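Local coordinates for microcin B17-processing protein McbD (Escherichia coli str. K-12 substr. MG1655, PDB 6GRH) that is needed to convert the inactive microcin B17 precursor McbA into the active peptide, as a YcaO-family protein assembled with McbB and McbC, at residues W12-A17 and I32-R37; G150-G155 and E162-E167. The protein carries 1 engineered substitution. One frame throughout, in Å; residues are numbered along the deposited sequence. Where two conformers were deposited one is given.

Overall arrangement
From the N terminus, the chain runs through strand 15-18, turns, and returns along strand 28-33. Interaction 1 (12-17 with 32-37) closes this beta hairpin near its open end. The hairpin forms the middle of a four-stranded antiparallel sheet, and Met16 and Ile32 rest on helix 47-66. Much later, interaction 2 (150-155 with 162-167) closes a far shorter connection, from strand 151-154 into helix 157-180. The two loops follow one another in series, neither nesting nor crossing, with contact centres about 22 Å apart. Helix 47-66 touches both: its Phe59 meets Trp12 beside interaction 1 and stacks with Phe153 of strand 151-154.

Interaction 1. Residues W12-A17 and I32-R37; sequences WPATMA and IWDYER
Ala14 CB meets two aromatic side chains: it reaches Trp33 CE3 at 3.5 Å and makes an off-centre CH-pi contact with the Tyr35 ring, 4.2 Å from its centroid. The backbone N of Tyr35 sits over the centre of one face of the Trp33 indole, and Thr15 CG2, in one of two conformers, comes to its edge, near its plane and 3.8 Å from CE3. The Tyr35 ring has Arg37 NH1 in plane at its edge; its CD2 lies over one face of the Arg37 guanidinium, offset toward the rim. Thr15 and Trp33 send their CB atoms to one side of the sheet, with Trp33 CG anti to the backbone N (chi1 174°). Met16 and Ile32 occupy the other side, CG against CG1 at 3.7 Å in one of two Met16 conformers, and Pro13 CG meets Ile32 CG2.

The strands are antiparallel, and Trp33 N bonds to Thr15 O at 2.9 Å. Ala14 and Thr15 both face Trp33, a classic beta bulge: the N-H of Thr15 goes to Trp33 O, while that of Ala14 goes to Asp34 OD1 at 3.3 Å, from 50° above the carboxylate plane. Arg37 NH1 forms a salt bridge with the same oxygen at 2.7 Å, on its syn side but from the opposite face. A water accepts from Arg37 NH1 and lies 2.6 Å from Trp12 O. Tyr58 bonds the other carboxylate oxygen, and Glu204 of a McbB chain pairs with Arg37 NE. The buried carboxylate therefore has both oxygens engaged. OD1 accepts from two N-H groups, and the nearby guanidinium would be expected to favour the charged form of Asp34. The salt bridge positions Asp34, whose OD1 takes the Ala14 N-H across the contact.

Interaction 2. Residues G150-G155 and E162-E167; sequences GCSFHG and EGSLCE. With EDO (1,2-ethanediol), chain Q.
Ser164 and Glu167 of helix 157-180 reach back to the start of strand 151-154 in a beta-alpha unit. The helix follows almost at once and runs back over the strand, the local axes making 153° and approaching to 6.8 Å. Ser164 is the central link. Its OG is anti to the carbonyl carbon (chi1 -77°) and donates to Gly150 O at 2.7 Å, from a position tilted 31° out of the carbonyl plane. The same hydroxyl oxygen is pressed close to Ser152 CB, 3.2 Å away, and is also hydrogen-bonded to Thr355 OG1, so the Ser164 hydroxyl joins the helix to the residue before strand 151-154 and to strand 350-358.

One helical turn further on, Glu167 has CG anti to its backbone N and an extended chain beyond, which brings the carboxylate over the start of the strand. Its OE2 takes a weak hydrogen bond from Cys151 N at 3.4 Å. A water lies within bonding distance of Cys151 O (2.9 Å), Ser152 OG and, weakly, Glu167 OE1; its two protons cannot serve all three at once. Ser152 OG itself lies 3.5 Å from Gly163 CA, a close approach at a helix position that carries no side chain.

Cys151 and Phe153 point away from this helix and pack on helix 47-66, while backbone hydrogen bonds of Gly150, Ser152 and His154 run to strand 350-358. A sheet strand turning directly into an antiparallel helix that packs beside it is a beta-alpha unit, here within the YcaO domain and tied mainly by side-chain-to-backbone bonds at the beginning of the strand.

Interaction 1. Residues W12-A17 and I32-R37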
# COMPACT_ATOMS: atom_id res chain seq x y z
N TRP E 12 -11.26 -27.82 -5.85
CA TRP E 12 -11.65 -27.21 -4.59
C TRP E 12 -13.08 -26.61 -4.66
O TRP E 12 -13.59 -26.34 -5.74
CB TRP E 12 -10.55 -26.18 -4.15
CG TRP E 12 -9.25 -26.92 -4.08
CD1 TRP E 12 -8.25 -26.91 -5.00
CD2 TRP E 12 -8.89 -27.91 -3.12
NE1 TRP E 12 -7.26 -27.80 -4.65
CE2 TRP E 12 -7.64 -28.44 -3.51
CE3 TRP E 12 -9.50 -28.38 -1.94
CZ2 TRP E 12 -6.97 -29.41 -2.76
CZ3 TRP E 12 -8.84 -29.35 -1.20
CH2 TRP E 12 -7.58 -29.86 -1.62
N PRO E 13 -13.73 -26.43 -3.53
CA PRO E 13 -15.12 -26.01 -3.54
C PRO E 13 -15.31 -24.57 -3.97
O PRO E 13 -14.37 -23.76 -3.92
CB PRO E 13 -15.56 -26.19 -2.10
CG PRO E 13 -14.32 -26.08 -1.33
CD PRO E 13 -13.26 -26.70 -2.16
N ALA E 14 -16.55 -24.25 -4.32
CA ALA E 14 -16.89 -22.93 -4.82
C ALA E 14 -16.44 -21.77 -3.94
O ALA E 14 -15.86 -20.82 -4.42
CB ALA E 14 -18.39 -22.82 -5.10
N THR E 15 -16.78 -21.83 -2.66
CA THR E 15 -16.55 -20.70 -1.78
C THR E 15 -16.24 -21.18 -0.38
O THR E 15 -16.92 -22.06 0.15
CB THR E 15 -17.80 -19.77 -1.70
OG1 THR E 15 -18.84 -20.41 -0.95
CG2 THR E 15 -18.32 -19.41 -3.06
N MET E 16 -15.18 -20.63 0.20
CA MET E 16 -15.06 -20.63 1.65
C MET E 16 -15.14 -19.20 2.15
O MET E 16 -14.61 -18.27 1.52
CB MET E 16 -13.78 -21.25 2.15
CG MET E 16 -13.78 -21.26 3.67
SD MET E 16 -12.45 -22.21 4.37
CE MET E 16 -12.92 -22.06 6.08
N ALA E 17 -15.82 -19.03 3.27
CA ALA E 17 -15.96 -17.71 3.89
C ALA E 17 -16.08 -17.82 5.42
O ALA E 17 -16.72 -18.72 5.95
CB ALA E 17 -17.15 -16.99 3.31
N ILE E 32 -18.32 -23.43 4.05
CA ILE E 32 -17.95 -23.78 2.70
C ILE E 32 -19.21 -24.12 1.91
O ILE E 32 -20.01 -24.92 2.35
CB ILE E 32 -16.94 -24.94 2.69
CG1 ILE E 32 -15.61 -24.41 3.25
CG2 ILE E 32 -16.76 -25.51 1.28
CD1 ILE E 32 -14.57 -25.44 3.53
N TRP E 33 -19.38 -23.50 0.74
CA TRP E 33 -20.49 -23.79 -0.16
C TRP E 33 -19.89 -24.42 -1.41
O TRP E 33 -18.84 -23.98 -1.90
CB TRP E 33 -21.30 -22.52 -0.46
CG TRP E 33 -22.41 -22.66 -1.52
CD1 TRP E 33 -23.66 -23.17 -1.33
CD2 TRP E 33 -22.36 -22.25 -2.90
NE1 TRP E 33 -24.37 -23.13 -2.50
CE2 TRP E 33 -23.61 -22.56 -3.48
CE3 TRP E 33 -21.38 -21.65 -3.70
CZ2 TRP E 33 -23.91 -22.31 -4.83
CZ3 TRP E 33 -21.68 -21.40 -5.05
CH2 TRP E 33 -22.93 -21.73 -5.59
N ASP E 34 -20.53 -25.48 -1.90
CA ASP E 34 -20.07 -26.22 -3.06
C ASP E 34 -21.30 -26.66 -3.87
O ASP E 34 -21.50 -27.84 -4.08
CB ASP E 34 -19.22 -27.42 -2.61
CG ASP E 34 -18.25 -27.92 -3.69
OD1 ASP E 34 -18.01 -27.18 -4.68
OD2 ASP E 34 -17.71 -29.06 -3.52
N TYR E 35 -22.09 -25.69 -4.34
CA TYR E 35 -23.26 -25.94 -5.20
C TYR E 35 -24.16 -26.92 -4.43
O TYR E 35 -24.34 -26.75 -3.23
CB TYR E 35 -22.83 -26.47 -6.58
CG TYR E 35 -21.79 -25.59 -7.24
CD1 TYR E 35 -22.17 -24.40 -7.86
CD2 TYR E 35 -20.45 -25.94 -7.24
CE1 TYR E 35 -21.22 -23.58 -8.46
CE2 TYR E 35 -19.49 -25.14 -7.83
CZ TYR E 35 -19.88 -23.96 -8.44
OH TYR E 35 -18.93 -23.17 -9.01
N GLU E 36 -24.64 -27.97 -5.08
CA GLU E 36 -25.39 -29.01 -4.40
C GLU E 36 -24.67 -30.33 -4.51
O GLU E 36 -25.29 -31.41 -4.42
CB GLU E 36 -26.81 -29.05 -4.96
CG GLU E 36 -27.53 -27.72 -4.78
CD GLU E 36 -28.95 -27.73 -5.31
OE1 GLU E 36 -29.26 -28.30 -6.38
OE2 GLU E 36 -29.79 -27.13 -4.63
N ARG E 37 -23.34 -30.27 -4.63
CA ARG E 37 -22.53 -31.47 -4.56
C ARG E 37 -22.71 -32.10 -3.17
O ARG E 37 -22.89 -33.31 -3.07
CB ARG E 37 -21.07 -31.15 -4.84
CG ARG E 37 -20.80 -30.76 -6.27
CD ARG E 37 -19.59 -29.82 -6.37
NE ARG E 37 -19.20 -29.59 -7.75
CZ ARG E 37 -18.22 -28.77 -8.14
NH1 ARG E 37 -17.52 -28.07 -7.23
NH2 ARG E 37 -17.95 -28.63 -9.43
O HOH W 1 -15.29 -26.36 -7.75

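Interaction 2. Residues G150-G155 and E162-E167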
# COMPACT_ATOMS: atom_id res chain seq x y z
N GLY E 150 -21.11 -41.27 13.32
CA GLY E 150 -19.79 -41.80 13.56
C GLY E 150 -18.71 -41.40 12.57
O GLY E 150 -17.60 -41.90 12.67
N CYS E 151 -19.02 -40.51 11.63
CA CYS E 151 -18.07 -40.09 10.58
C CYS E 151 -17.19 -38.98 11.11
O CYS E 151 -17.66 -38.11 11.85
CB CYS E 151 -18.80 -39.59 9.35
SG CYS E 151 -19.64 -40.86 8.38
N SER E 152 -15.91 -39.00 10.72
CA SER E 152 -14.96 -37.96 11.11
C SER E 152 -13.85 -37.81 10.09
O SER E 152 -13.60 -38.70 9.27
CB SER E 152 -14.37 -38.26 12.50
OG SER E 152 -13.97 -37.06 13.13
N PHE E 153 -13.21 -36.64 10.14
CA PHE E 153 -12.08 -36.30 9.29
C PHE E 153 -11.03 -35.63 10.16
O PHE E 153 -11.37 -34.75 10.96
CB PHE E 153 -12.50 -35.34 8.18
CG PHE E 153 -11.36 -34.77 7.40
CD1 PHE E 153 -10.80 -35.46 6.34
CD2 PHE E 153 -10.81 -33.54 7.75
CE1 PHE E 153 -9.76 -34.94 5.62
CE2 PHE E 153 -9.75 -33.00 7.03
CZ PHE E 153 -9.23 -33.70 5.95
N HIS E 154 -9.77 -36.03 10.03
CA HIS E 154 -8.70 -35.31 10.72
C HIS E 154 -7.35 -35.55 10.09
O HIS E 154 -7.21 -36.42 9.26
CB HIS E 154 -8.66 -35.73 12.20
CG HIS E 154 -8.34 -34.60 13.12
ND1 HIS E 154 -7.04 -34.21 13.40
CD2 HIS E 154 -9.14 -33.71 13.77
CE1 HIS E 154 -7.06 -33.16 14.20
NE2 HIS E 154 -8.32 -32.84 14.44
N GLY E 155 -6.34 -34.77 10.51
CA GLY E 155 -4.95 -34.94 10.09
C GLY E 155 -4.17 -36.09 10.70
O GLY E 155 -3.06 -36.39 10.25
N GLU E 162 -10.79 -40.79 17.47
CA GLU E 162 -11.33 -40.01 18.61
C GLU E 162 -12.58 -39.20 18.23
O GLU E 162 -13.58 -39.22 18.95
CB GLU E 162 -10.24 -39.10 19.18
CG GLU E 162 -10.50 -38.54 20.56
CD GLU E 162 -9.24 -38.03 21.25
OE1 GLU E 162 -8.23 -37.73 20.55
OE2 GLU E 162 -9.25 -37.91 22.49
N GLY E 163 -12.52 -38.50 17.09
CA GLY E 163 -13.67 -37.74 16.60
C GLY E 163 -14.86 -38.64 16.27
O GLY E 163 -16.00 -38.32 16.58
N SER E 164 -14.59 -39.78 15.62
CA SER E 164 -15.63 -40.75 15.29
C SER E 164 -16.24 -41.35 16.57
O SER E 164 -17.45 -41.46 16.68
CB SER E 164 -15.09 -41.85 14.39
OG SER E 164 -14.97 -41.35 13.07
N LEU E 165 -15.40 -41.72 17.52
CA LEU E 165 -15.87 -42.23 18.82
C LEU E 165 -16.78 -41.25 19.55
O LEU E 165 -17.78 -41.67 20.14
CB LEU E 165 -14.70 -42.54 19.74
CG LEU E 165 -14.06 -43.91 19.64
CD1 LEU E 165 -12.81 -43.95 20.53
CD2 LEU E 165 -15.04 -45.01 20.06
N CYS E 166 -16.40 -39.97 19.53
CA CYS E 166 -17.20 -38.92 20.17
C CYS E 166 -18.57 -38.81 19.53
O CYS E 166 -19.59 -38.83 20.20
CB CYS E 166 -16.46 -37.58 20.19
SG CYS E 166 -15.09 -37.55 21.38
N GLU E 167 -18.59 -38.77 18.20
CA GLU E 167 -19.86 -38.72 17.51
C GLU E 167 -20.71 -39.97 17.74
O GLU E 167 -21.91 -39.85 17.93
CB GLU E 167 -19.68 -38.50 16.01
CG GLU E 167 -20.98 -38.10 15.35
CD GLU E 167 -20.74 -37.42 14.04
OE1 GLU E 167 -20.26 -36.25 14.07
OE2 GLU E 167 -21.00 -38.06 12.99
C1 EDO Q . 0.47 -37.50 9.14
O1 EDO Q . -0.66 -36.77 8.64
C2 EDO Q . 0.13 -38.99 9.16
O2 EDO Q . -1.25 -39.21 9.48
O HOH W 2 -16.96 -35.73 13.42